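Local coordinates for inositol-1-monophosphatase SuhB (PDB 2Q74), which is a magnesium-dependent phosphatase that probably removes the phosphate group of inositol 1-phosphate to release free myo-inositol, at residues T167-L172 against A266-I271; H229-W234 against L262-A267; G134-V139 against A240-E245; H162-T167 against M217-R222. All blocks are in the same frame, centred on the assembly; numbering follows the deposited sequence.

Contact 1: T167-L172 against A266-I271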
loop_
_atom_site.group_PDB
_atom_site.type_symbol
_atom_site.label_atom_id
_atom_site.label_comp_id
_atom_site.label_asym_id
_atom_site.label_seq_id
_atom_site.Cartn_x
_atom_site.Cartn_y
_atom_site.Cartn_z
ATOM N N THR A 167 -0.487 -16.997 -7.546
ATOM C CA THR A 167 -1.617 -17.706 -6.994
ATOM C C THR A 167 -2.249 -18.595 -8.051
ATOM O O THR A 167 -1.884 -18.529 -9.209
ATOM C CB THR A 167 -2.667 -16.713 -6.471
ATOM O OG1 THR A 167 -3.171 -15.954 -7.569
ATOM C CG2 THR A 167 -2.069 -15.769 -5.458
ATOM N N GLY A 168 -3.221 -19.406 -7.652
ATOM C CA GLY A 168 -3.958 -20.264 -8.587
ATOM C C GLY A 168 -5.429 -19.885 -8.743
ATOM O O GLY A 168 -6.254 -20.761 -8.941
ATOM N N VAL A 169 -5.761 -18.598 -8.640
ATOM C CA VAL A 169 -7.134 -18.120 -8.855
ATOM C C VAL A 169 -7.661 -18.495 -10.226
ATOM O O VAL A 169 -6.919 -18.405 -11.202
ATOM C CB VAL A 169 -7.268 -16.553 -8.803
ATOM C CG1 VAL A 169 -8.150 -16.122 -7.653
ATOM C CG2 VAL A 169 -5.904 -15.864 -8.850
ATOM N N ASP A 170 -8.951 -18.841 -10.285
ATOM C CA ASP A 170 -9.656 -19.189 -11.554
ATOM C C ASP A 170 -10.665 -18.126 -11.954
ATOM O O ASP A 170 -10.758 -17.778 -13.126
ATOM C CB ASP A 170 -10.419 -20.502 -11.411
ATOM C CG ASP A 170 -9.517 -21.646 -11.106
ATOM O OD1 ASP A 170 -8.316 -21.545 -11.443
ATOM O OD2 ASP A 170 -10.003 -22.638 -10.511
ATOM N N GLU A 171 -11.438 -17.640 -10.985
ATOM C CA GLU A 171 -12.474 -16.679 -11.269
ATOM C C GLU A 171 -11.941 -15.270 -11.078
ATOM O O GLU A 171 -11.521 -14.893 -9.983
ATOM C CB GLU A 171 -13.700 -16.914 -10.377
ATOM C CG GLU A 171 -14.430 -18.238 -10.633
ATOM C CD GLU A 171 -14.377 -19.184 -9.437
ATOM O OE1 GLU A 171 -13.283 -19.719 -9.123
ATOM O OE2 GLU A 171 -15.438 -19.388 -8.807
ATOM N N LEU A 172 -11.984 -14.490 -12.151
ATOM C CA LEU A 172 -11.597 -13.084 -12.110
ATOM C C LEU A 172 -12.333 -12.294 -11.042
ATOM O O LEU A 172 -11.824 -11.303 -10.611
ATOM C CB LEU A 172 -11.817 -12.424 -13.481
ATOM C CG LEU A 172 -11.287 -10.994 -13.683
ATOM C CD1 LEU A 172 -9.749 -10.928 -13.548
ATOM C CD2 LEU A 172 -11.768 -10.463 -15.056
ATOM N N ALA A 266 -0.013 -8.286 -16.018
ATOM C CA ALA A 266 0.592 -9.428 -15.348
ATOM C C ALA A 266 -0.465 -10.095 -14.479
ATOM O O ALA A 266 -1.093 -9.444 -13.673
ATOM C CB ALA A 266 1.766 -8.984 -14.521
ATOM N N ALA A 267 -0.676 -11.390 -14.650
ATOM C CA ALA A 267 -1.766 -12.061 -13.956
ATOM C C ALA A 267 -1.449 -13.522 -13.698
ATOM O O ALA A 267 -0.717 -14.155 -14.470
ATOM C CB ALA A 267 -3.038 -11.955 -14.788
ATOM N N ALA A 268 -2.009 -14.065 -12.623
ATOM C CA ALA A 268 -1.979 -15.492 -12.424
ATOM C C ALA A 268 -2.595 -16.152 -13.671
ATOM O O ALA A 268 -3.561 -15.644 -14.233
ATOM C CB ALA A 268 -2.721 -15.872 -11.183
ATOM N N PRO A 269 -2.029 -17.285 -14.110
ATOM C CA PRO A 269 -2.370 -17.896 -15.406
ATOM C C PRO A 269 -3.831 -18.312 -15.538
ATOM O O PRO A 269 -4.413 -18.222 -16.633
ATOM C CB PRO A 269 -1.467 -19.129 -15.447
ATOM C CG PRO A 269 -1.156 -19.412 -14.021
ATOM C CD PRO A 269 -1.018 -18.080 -13.394
ATOM N N GLY A 270 -4.411 -18.756 -14.424
ATOM C CA GLY A 270 -5.789 -19.215 -14.413
ATOM C C GLY A 270 -6.789 -18.120 -14.704
ATOM O O GLY A 270 -7.969 -18.406 -14.930
ATOM N N ILE A 271 -6.317 -16.874 -14.737
ATOM C CA ILE A 271 -7.197 -15.718 -14.804
ATOM C C ILE A 271 -6.793 -14.686 -15.865
ATOM O O ILE A 271 -7.485 -13.698 -16.079
ATOM C CB ILE A 271 -7.284 -15.099 -13.384
ATOM C CG1 ILE A 271 -8.746 -14.927 -12.990
ATOM C CG2 ILE A 271 -6.421 -13.814 -13.222
ATOM C CD1 ILE A 271 -8.943 -15.059 -11.488
#

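Contact 2: H229-W234 against L262-A267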
loop_
_atom_site.group_PDB
_atom_site.type_symbol
_atom_site.label_atom_id
_atom_site.label_comp_id
_atom_site.label_asym_id
_atom_site.label_seq_id
_atom_site.Cartn_x
_atom_site.Cartn_y
_atom_site.Cartn_z
ATOM N N HIS A 229 -1.337 1.221 -17.607
ATOM C CA HIS A 229 -1.180 1.819 -18.919
ATOM C C HIS A 229 -0.194 2.988 -18.869
ATOM O O HIS A 229 -0.527 4.058 -18.366
ATOM C CB HIS A 229 -2.539 2.319 -19.403
ATOM C CG HIS A 229 -2.548 2.737 -20.834
ATOM N ND1 HIS A 229 -2.634 1.829 -21.868
ATOM C CD2 HIS A 229 -2.490 3.962 -21.408
ATOM C CE1 HIS A 229 -2.622 2.480 -23.019
ATOM N NE2 HIS A 229 -2.539 3.775 -22.766
ATOM N N GLY A 230 1.016 2.774 -19.382
ATOM C CA GLY A 230 2.019 3.835 -19.484
ATOM C C GLY A 230 3.154 3.723 -18.482
ATOM O O GLY A 230 3.410 4.647 -17.715
ATOM N N VAL A 231 3.860 2.601 -18.516
ATOM C CA VAL A 231 4.927 2.334 -17.573
ATOM C C VAL A 231 6.260 2.380 -18.304
ATOM O O VAL A 231 6.451 1.688 -19.298
ATOM C CB VAL A 231 4.744 0.942 -16.920
ATOM C CG1 VAL A 231 5.872 0.654 -15.924
ATOM C CG2 VAL A 231 3.387 0.845 -16.242
ATOM N N GLN A 232 7.189 3.182 -17.809
ATOM C CA GLN A 232 8.517 3.241 -18.402
ATOM C C GLN A 232 9.174 1.863 -18.353
ATOM O O GLN A 232 8.853 1.075 -17.485
ATOM C CB GLN A 232 9.373 4.271 -17.651
ATOM C CG GLN A 232 8.854 5.692 -17.721
ATOM C CD GLN A 232 8.686 6.183 -19.143
ATOM O OE1 GLN A 232 7.839 7.040 -19.419
ATOM N NE2 GLN A 232 9.476 5.627 -20.067
ATOM N N VAL A 233 10.091 1.598 -19.280
ATOM C CA VAL A 233 10.792 0.313 -19.354
ATOM C C VAL A 233 11.614 -0.006 -18.107
ATOM O O VAL A 233 11.657 -1.145 -17.646
ATOM C CB VAL A 233 11.726 0.257 -20.586
ATOM C CG1 VAL A 233 12.368 -1.125 -20.707
ATOM C CG2 VAL A 233 10.947 0.591 -21.856
ATOM N N TRP A 234 12.248 1.011 -17.545
ATOM C CA TRP A 234 13.101 0.837 -16.371
ATOM C C TRP A 234 12.351 0.557 -15.061
ATOM O O TRP A 234 12.976 0.212 -14.036
ATOM C CB TRP A 234 14.029 2.037 -16.204
ATOM C CG TRP A 234 13.349 3.323 -16.233
ATOM C CD1 TRP A 234 12.542 3.848 -15.261
ATOM C CD2 TRP A 234 13.413 4.300 -17.273
ATOM N NE1 TRP A 234 12.095 5.103 -15.632
ATOM C CE2 TRP A 234 12.613 5.404 -16.866
ATOM C CE3 TRP A 234 14.067 4.358 -18.511
ATOM C CZ2 TRP A 234 12.442 6.539 -17.655
ATOM C CZ3 TRP A 234 13.902 5.499 -19.298
ATOM C CH2 TRP A 234 13.090 6.573 -18.864
ATOM N N LEU A 262 4.953 1.845 -21.693
ATOM C CA LEU A 262 4.381 0.567 -22.117
ATOM C C LEU A 262 3.067 0.249 -21.411
ATOM O O LEU A 262 2.739 0.826 -20.379
ATOM C CB LEU A 262 5.358 -0.582 -21.855
ATOM C CG LEU A 262 6.755 -0.477 -22.464
ATOM C CD1 LEU A 262 7.526 -1.743 -22.185
ATOM C CD2 LEU A 262 6.713 -0.229 -23.952
ATOM N N VAL A 263 2.319 -0.680 -21.999
ATOM C CA VAL A 263 1.133 -1.233 -21.378
ATOM C C VAL A 263 1.528 -2.573 -20.805
ATOM O O VAL A 263 2.026 -3.432 -21.529
ATOM C CB VAL A 263 0.008 -1.421 -22.380
ATOM C CG1 VAL A 263 -1.184 -2.104 -21.722
ATOM C CG2 VAL A 263 -0.384 -0.082 -22.962
ATOM N N VAL A 264 1.307 -2.739 -19.503
ATOM C CA VAL A 264 1.723 -3.930 -18.786
ATOM C C VAL A 264 0.516 -4.633 -18.224
ATOM O O VAL A 264 -0.322 -3.993 -17.543
ATOM C CB VAL A 264 2.649 -3.585 -17.598
ATOM C CG1 VAL A 264 3.173 -4.867 -16.938
ATOM C CG2 VAL A 264 3.792 -2.680 -18.044
ATOM N N VAL A 265 0.424 -5.933 -18.519
ATOM C CA VAL A 265 -0.539 -6.813 -17.869
ATOM C C VAL A 265 0.205 -8.017 -17.297
ATOM O O VAL A 265 1.004 -8.651 -17.978
ATOM C CB VAL A 265 -1.656 -7.248 -18.810
ATOM C CG1 VAL A 265 -2.654 -8.124 -18.062
ATOM C CG2 VAL A 265 -2.356 -6.034 -19.390
ATOM N N ALA A 266 -0.013 -8.286 -16.018
ATOM C CA ALA A 266 0.592 -9.428 -15.348
ATOM C C ALA A 266 -0.465 -10.095 -14.479
ATOM O O ALA A 266 -1.093 -9.444 -13.673
ATOM C CB ALA A 266 1.766 -8.984 -14.521
ATOM N N ALA A 267 -0.676 -11.390 -14.650
ATOM C CA ALA A 267 -1.766 -12.061 -13.956
ATOM C C ALA A 267 -1.449 -13.522 -13.698
ATOM O O ALA A 267 -0.717 -14.155 -14.470
ATOM C CB ALA A 267 -3.038 -11.955 -14.788
#

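Contact 3: G134-V139 against A240-E245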
loop_
_atom_site.group_PDB
_atom_site.type_symbol
_atom_site.label_atom_id
_atom_site.label_comp_id
_atom_site.label_asym_id
_atom_site.label_seq_id
_atom_site.Cartn_x
_atom_site.Cartn_y
_atom_site.Cartn_z
ATOM N N GLY A 134 17.075 -9.983 -13.470
ATOM C CA GLY A 134 16.555 -8.790 -12.832
ATOM C C GLY A 134 16.470 -8.870 -11.331
ATOM O O GLY A 134 16.476 -9.953 -10.760
ATOM N N ALA A 135 16.386 -7.710 -10.693
ATOM C CA ALA A 135 16.269 -7.662 -9.228
ATOM C C ALA A 135 15.545 -6.409 -8.823
ATOM O O ALA A 135 15.876 -5.322 -9.314
ATOM C CB ALA A 135 17.640 -7.714 -8.569
ATOM N N VAL A 136 14.545 -6.545 -7.958
ATOM C CA VAL A 136 13.838 -5.367 -7.421
ATOM C C VAL A 136 13.971 -5.392 -5.926
ATOM O O VAL A 136 13.596 -6.362 -5.269
ATOM C CB VAL A 136 12.316 -5.357 -7.762
ATOM C CG1 VAL A 136 11.601 -4.148 -7.084
ATOM C CG2 VAL A 136 12.079 -5.362 -9.262
ATOM N N ALA A 137 14.503 -4.319 -5.380
ATOM C CA ALA A 137 14.736 -4.234 -3.930
ATOM C C ALA A 137 13.627 -3.404 -3.364
ATOM O O ALA A 137 13.479 -2.275 -3.778
ATOM C CB ALA A 137 16.070 -3.578 -3.634
ATOM N N ASP A 138 12.855 -3.971 -2.445
ATOM C CA ASP A 138 11.850 -3.247 -1.663
ATOM C C ASP A 138 12.588 -2.577 -0.506
ATOM O O ASP A 138 12.837 -3.191 0.538
ATOM C CB ASP A 138 10.772 -4.226 -1.142
ATOM C CG ASP A 138 9.615 -3.526 -0.381
ATOM O OD1 ASP A 138 9.768 -2.376 0.088
ATOM O OD2 ASP A 138 8.540 -4.176 -0.232
ATOM N N VAL A 139 12.912 -1.303 -0.700
ATOM C CA VAL A 139 13.790 -0.583 0.193
ATOM C C VAL A 139 13.315 -0.635 1.646
ATOM O O VAL A 139 14.067 -1.052 2.528
ATOM C CB VAL A 139 14.010 0.871 -0.316
ATOM C CG1 VAL A 139 14.925 1.643 0.615
ATOM C CG2 VAL A 139 14.602 0.828 -1.714
ATOM N N ALA A 240 8.784 -7.593 -14.474
ATOM C CA ALA A 240 8.079 -8.387 -15.471
ATOM C C ALA A 240 8.643 -9.809 -15.507
ATOM O O ALA A 240 7.892 -10.790 -15.469
ATOM C CB ALA A 240 8.174 -7.724 -16.837
ATOM N N LEU A 241 9.968 -9.897 -15.541
ATOM C CA LEU A 241 10.672 -11.182 -15.608
ATOM C C LEU A 241 10.384 -11.968 -14.353
ATOM O O LEU A 241 10.150 -13.178 -14.385
ATOM C CB LEU A 241 12.180 -10.958 -15.725
ATOM C CG LEU A 241 13.095 -11.972 -16.410
ATOM C CD1 LEU A 241 14.511 -11.928 -15.760
ATOM C CD2 LEU A 241 12.569 -13.385 -16.430
ATOM N N ILE A 242 10.419 -11.263 -13.238
ATOM C CA ILE A 242 10.221 -11.884 -11.940
ATOM C C ILE A 242 8.832 -12.517 -11.881
ATOM O O ILE A 242 8.706 -13.724 -11.630
ATOM C CB ILE A 242 10.408 -10.899 -10.794
ATOM C CG1 ILE A 242 11.881 -10.429 -10.732
ATOM C CG2 ILE A 242 10.013 -11.590 -9.504
ATOM C CD1 ILE A 242 12.149 -9.213 -9.866
ATOM N N ALA A 243 7.801 -11.722 -12.170
ATOM C CA ALA A 243 6.444 -12.267 -12.269
ATOM C C ALA A 243 6.387 -13.468 -13.263
ATOM O O ALA A 243 5.815 -14.514 -12.976
ATOM C CB ALA A 243 5.462 -11.177 -12.636
ATOM N N ALA A 244 7.027 -13.329 -14.406
ATOM C CA ALA A 244 7.005 -14.403 -15.431
ATOM C C ALA A 244 7.622 -15.669 -14.865
ATOM O O ALA A 244 7.038 -16.732 -14.914
ATOM C CB ALA A 244 7.729 -13.966 -16.697
ATOM N N GLU A 245 8.785 -15.544 -14.259
ATOM C CA GLU A 245 9.463 -16.711 -13.706
ATOM C C GLU A 245 8.743 -17.309 -12.503
ATOM O O GLU A 245 9.126 -18.378 -12.007
ATOM C CB GLU A 245 10.900 -16.350 -13.320
ATOM C CG GLU A 245 11.826 -16.139 -14.509
ATOM C CD GLU A 245 11.986 -17.372 -15.356
ATOM O OE1 GLU A 245 12.007 -18.497 -14.794
ATOM O OE2 GLU A 245 12.093 -17.210 -16.593
#

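Contact 4: H162-T167 against M217-R222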
loop_
_atom_site.group_PDB
_atom_site.type_symbol
_atom_site.label_atom_id
_atom_site.label_comp_id
_atom_site.label_asym_id
_atom_site.label_seq_id
_atom_site.Cartn_x
_atom_site.Cartn_y
_atom_site.Cartn_z
ATOM N N HIS A 162 13.526 -17.606 -0.626
ATOM C CA HIS A 162 12.282 -18.372 -0.842
ATOM C C HIS A 162 11.874 -18.375 -2.322
ATOM O O HIS A 162 12.119 -17.405 -3.031
ATOM C CB HIS A 162 11.124 -17.795 -0.019
ATOM C CG HIS A 162 11.551 -17.175 1.274
ATOM N ND1 HIS A 162 12.255 -17.864 2.240
ATOM C CD2 HIS A 162 11.377 -15.923 1.756
ATOM C CE1 HIS A 162 12.499 -17.061 3.260
ATOM N NE2 HIS A 162 11.981 -15.877 2.991
ATOM N N VAL A 163 11.242 -19.464 -2.774
ATOM C CA VAL A 163 10.778 -19.580 -4.149
ATOM C C VAL A 163 9.484 -18.809 -4.268
ATOM O O VAL A 163 8.651 -18.872 -3.381
ATOM C CB VAL A 163 10.522 -21.062 -4.582
ATOM C CG1 VAL A 163 9.964 -21.150 -6.009
ATOM C CG2 VAL A 163 11.786 -21.854 -4.477
ATOM N N LEU A 164 9.315 -18.105 -5.379
ATOM C CA LEU A 164 8.095 -17.377 -5.636
ATOM C C LEU A 164 7.220 -18.111 -6.633
ATOM O O LEU A 164 7.704 -18.703 -7.630
ATOM C CB LEU A 164 8.406 -15.966 -6.140
ATOM C CG LEU A 164 9.093 -15.050 -5.111
ATOM C CD1 LEU A 164 9.289 -13.662 -5.673
ATOM C CD2 LEU A 164 8.301 -15.017 -3.817
ATOM N N ARG A 165 5.924 -18.064 -6.343
ATOM C CA ARG A 165 4.894 -18.639 -7.179
ATOM C C ARG A 165 3.635 -17.805 -7.062
ATOM O O ARG A 165 3.210 -17.437 -5.961
ATOM C CB ARG A 165 4.604 -20.073 -6.748
ATOM C CG ARG A 165 5.631 -21.103 -7.236
ATOM C CD ARG A 165 5.828 -21.009 -8.754
ATOM N NE ARG A 165 5.961 -22.307 -9.395
ATOM C CZ ARG A 165 6.055 -22.487 -10.712
ATOM N NH1 ARG A 165 6.055 -21.444 -11.541
ATOM N NH2 ARG A 165 6.163 -23.727 -11.204
ATOM N N CYS A 166 3.038 -17.482 -8.197
ATOM C CA CYS A 166 1.819 -16.701 -8.182
ATOM C C CYS A 166 0.669 -17.595 -7.770
ATOM O O CYS A 166 0.829 -18.793 -7.638
ATOM C CB CYS A 166 1.569 -16.067 -9.543
ATOM S SG CYS A 166 1.607 -17.277 -10.839
ATOM N N THR A 167 -0.487 -16.997 -7.546
ATOM C CA THR A 167 -1.617 -17.706 -6.994
ATOM C C THR A 167 -2.249 -18.595 -8.051
ATOM O O THR A 167 -1.884 -18.529 -9.209
ATOM C CB THR A 167 -2.667 -16.713 -6.471
ATOM O OG1 THR A 167 -3.171 -15.954 -7.569
ATOM C CG2 THR A 167 -2.069 -15.769 -5.458
ATOM N N MET A 217 4.595 -8.244 -6.221
ATOM C CA MET A 217 3.480 -8.773 -5.449
ATOM C C MET A 217 2.799 -9.929 -6.222
ATOM O O MET A 217 2.451 -10.971 -5.658
ATOM C CB MET A 217 2.505 -7.668 -5.103
ATOM C CG MET A 217 3.047 -6.764 -4.000
ATOM S SD MET A 217 1.832 -5.525 -3.484
ATOM C CE MET A 217 2.493 -4.178 -4.435
ATOM N N VAL A 218 2.607 -9.722 -7.518
ATOM C CA VAL A 218 1.974 -10.744 -8.351
ATOM C C VAL A 218 2.805 -12.034 -8.283
ATOM O O VAL A 218 2.281 -13.111 -7.997
ATOM C CB VAL A 218 1.806 -10.262 -9.791
ATOM C CG1 VAL A 218 1.337 -11.385 -10.679
ATOM C CG2 VAL A 218 0.809 -9.070 -9.839
ATOM N N ALA A 219 4.116 -11.876 -8.420
ATOM C CA ALA A 219 5.049 -12.966 -8.300
ATOM C C ALA A 219 4.947 -13.674 -6.957
ATOM O O ALA A 219 4.957 -14.879 -6.881
ATOM C CB ALA A 219 6.456 -12.462 -8.525
ATOM N N ALA A 220 4.865 -12.915 -5.885
ATOM C CA ALA A 220 4.823 -13.472 -4.541
ATOM C C ALA A 220 3.451 -14.017 -4.176
ATOM O O ALA A 220 3.331 -14.785 -3.234
ATOM C CB ALA A 220 5.212 -12.432 -3.553
ATOM N N GLY A 221 2.413 -13.623 -4.909
ATOM C CA GLY A 221 1.036 -14.035 -4.599
ATOM C C GLY A 221 0.306 -13.026 -3.727
ATOM O O GLY A 221 -0.738 -13.335 -3.183
ATOM N N ARG A 222 0.839 -11.821 -3.593
ATOM C CA ARG A 222 0.162 -10.780 -2.812
ATOM C C ARG A 222 -0.879 -10.010 -3.623
ATOM O O ARG A 222 -1.726 -9.344 -3.056
ATOM C CB ARG A 222 1.187 -9.825 -2.237
ATOM C CG ARG A 222 2.223 -10.553 -1.440
ATOM C CD ARG A 222 3.020 -9.623 -0.574
ATOM N NE ARG A 222 4.234 -10.273 -0.102
ATOM C CZ ARG A 222 5.067 -9.763 0.801
ATOM N NH1 ARG A 222 4.824 -8.581 1.367
ATOM N NH2 ARG A 222 6.153 -10.457 1.142
HETATM O O HOH W 1 -0.003 -13.922 -8.014
#

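Contact 1: T167-L172 against A266-I271
Ile-271 is the main bump of this contact, and Val-169, Glu-171 and Leu-172 make the hollow that receives it. Its tip, CD1, lies against the peptide between Glu-171 and Leu-172 and at the same time meets CB of Val-169 at 3.5 Å, the two side chains crossing obliquely. One bond back, CG1 packs 4.0 Å from CB of Leu-172. Here the side chains run at about a right angle to each other, so the isoleucine fits across the leucine. Isoleucine suits the place: its CG1-CD1 arm reaches into the loop while its branched CB fills the width. A smaller knob sits at the other end: Ala-268 CB meets CG2 of Val-169 at 3.9 Å and the carbonyl O of Thr-167 at 3.4 Å. Thr-167 OG1, 3.6 Å from that methyl, has its polar partner in Asp-224. Between the two bumps, Gly-270 presents only CA, which gives a CA-H...O contact of 3.5 Å to O of Val-169; a residue without CB suits this close passage. Pro-269 and Gly-270 are the corners of a turn closed by Ile-271 N and Ala-268 O at 3.1 Å, and their backbone angles are those of type I. Strand 262-267 thus leaves its sheet through a type I turn and enters helix 272-280 with Ile-271 as N-cap, a beta-to-alpha connection packed on the loop that carries the chain from one sheet of the layered alpha-beta sandwich to the other.

Contact 2: H229-W234 against L262-A267
Leu-262 begins the pairing with both its backbone polar atoms. Its N donates to O of Val-231 at 2.8 Å, while its O is gripped by two donors, N of Gly-230 at 2.8 Å and N of Val-231. The valine N lies in the carbonyl plane on a lone pair with an N-H...O angle of 162°; the glycine N stands above that plane, 36° out of it. The leucine side chain leans on the start of the next helix, CD1 meeting CG2 of Val-233 at 4.2 Å. Two residues facing one form a G1 beta bulge in this antiparallel pair of the five-stranded sheet, and the positive phi of Gly-230 (106°) suits glycine. Val-263 follows, in a non-hydrogen-bonded pair with His-229; its CG2 lies obliquely beside the ND1 and CE1 side of the imidazole, whose ND1 also makes a weak hydrogen bond to O of Gly-284. On the other face, shared with Leu-262 and Val-231, comes Val-264: its CG2 packs 3.9 Å from CB of Val-231, the side chains at about a right angle. Beta-branched valines suit such extended backbone. The Val-231 side chain also lies about 4 Å from that of Asp-235, a probable magnesium and substrate ligand.

Contact 3: G134-V139 against A240-E245
Val-136 and Ile-242 meet methyl to methyl, one on a strand and the other on a helix whose axes, taken over these short segments, pass 8.3 Å apart with their directions turned by 105°. The two side chains meet at a slant: CG2 of Val-136 lies 3.9 Å from CD1 of Ile-242. In the isoleucine CG1 is anti to the carbonyl carbon (chi1 -66°), and CD1 then continues in an extended line (chi2 166°), which carries the methyl off the helix to the strand. There it also reaches N of Val-136, at 4.1 Å. One residue earlier, Leu-241 sends CD1 to within 3.9 Å of N of Gly-134. The glycine would aim a CB at the helix; having none, it lets the methyl meet the backbone itself. Ala-135 faces the other way, onto Ala-15 of helix 8-33, and its small methyl suits close packing there. Val-136 is shared with helix 211-220, touching Ala-212 and Cys-216. All the touching residues are buried and apolar, as befits the sheet-to-helix interface of an alpha-beta-alpha-beta-alpha sandwich, in which helix 233-245 belongs to the central helical layer.

Contact 4: H162-T167 against M217-R222
Leu-164 lies over the last turn of helix 211-220, and its atoms can be followed outward. CB rests 3.7 Å from the carbonyl O of Ala-219. CG, anti to the carbonyl carbon (chi1 -66°), carries the fork over the helix: CD1 goes to CB of Ala-219 at 4.2 Å, and CD2 to Ala-220, 3.9 Å from its CA and 4.0 Å from its CB. A leucine suits this place because its fork gives one methyl to each of two successive alanines, whose short side chains let the chain after strand 160-163 lie close to the helix. Leu-164 also touches Ala-153 and Leu-155 of strand 152-157, so that it joins the strands near the edge of the large sheet to the helix end. That end is a Schellman motif: N of Arg-222 bonds to O of Met-217 at 2.8 Å and N of Gly-221 to O of Val-218. Gly-221, the first residue out of the helix, has phi 94°, a value natural to glycine, and the absence of a side chain leaves room for Thr-167, whose CG2 lies 3.6 Å from O of Gly-221. Between Leu-164 and Thr-167, Cys-166 puts CB against O of Val-218, with SG turned between the backbone N and carbonyl carbon (chi1 53°) and packed on Pro-269. A water accepts from N of Thr-167; its link to O of Val-218 is modelled too short to be relied on. Just past the glycine, Arg-222 packs against Gly-115 of the second subunit, which brings the dimer partner up to this helix end.

In the fold
From the N terminus, strand 130-138 of the seven-stranded sheet opens contact 3. The edge strand 160-163 and the loop after it then open contacts 4 and 1, which share Thr-167. Contact 4 closes first, at the end of helix 211-220 and within the span of contact 3. Residues 229-234 open contact 2 before helix 233-245 closes contact 3, so those two cross; contact 1 crosses 3 and 4. Contacts 2 and 1 both end on strand 262-267 and its continuation. Contact 3 binds the large sheet to helix 233-245, contact 4 ties the chain leaving its edge strand to the end of helix 211-220, contact 2 pairs strands of the second sheet, and contact 1 fastens the inter-sheet loop to the turn after 262-267.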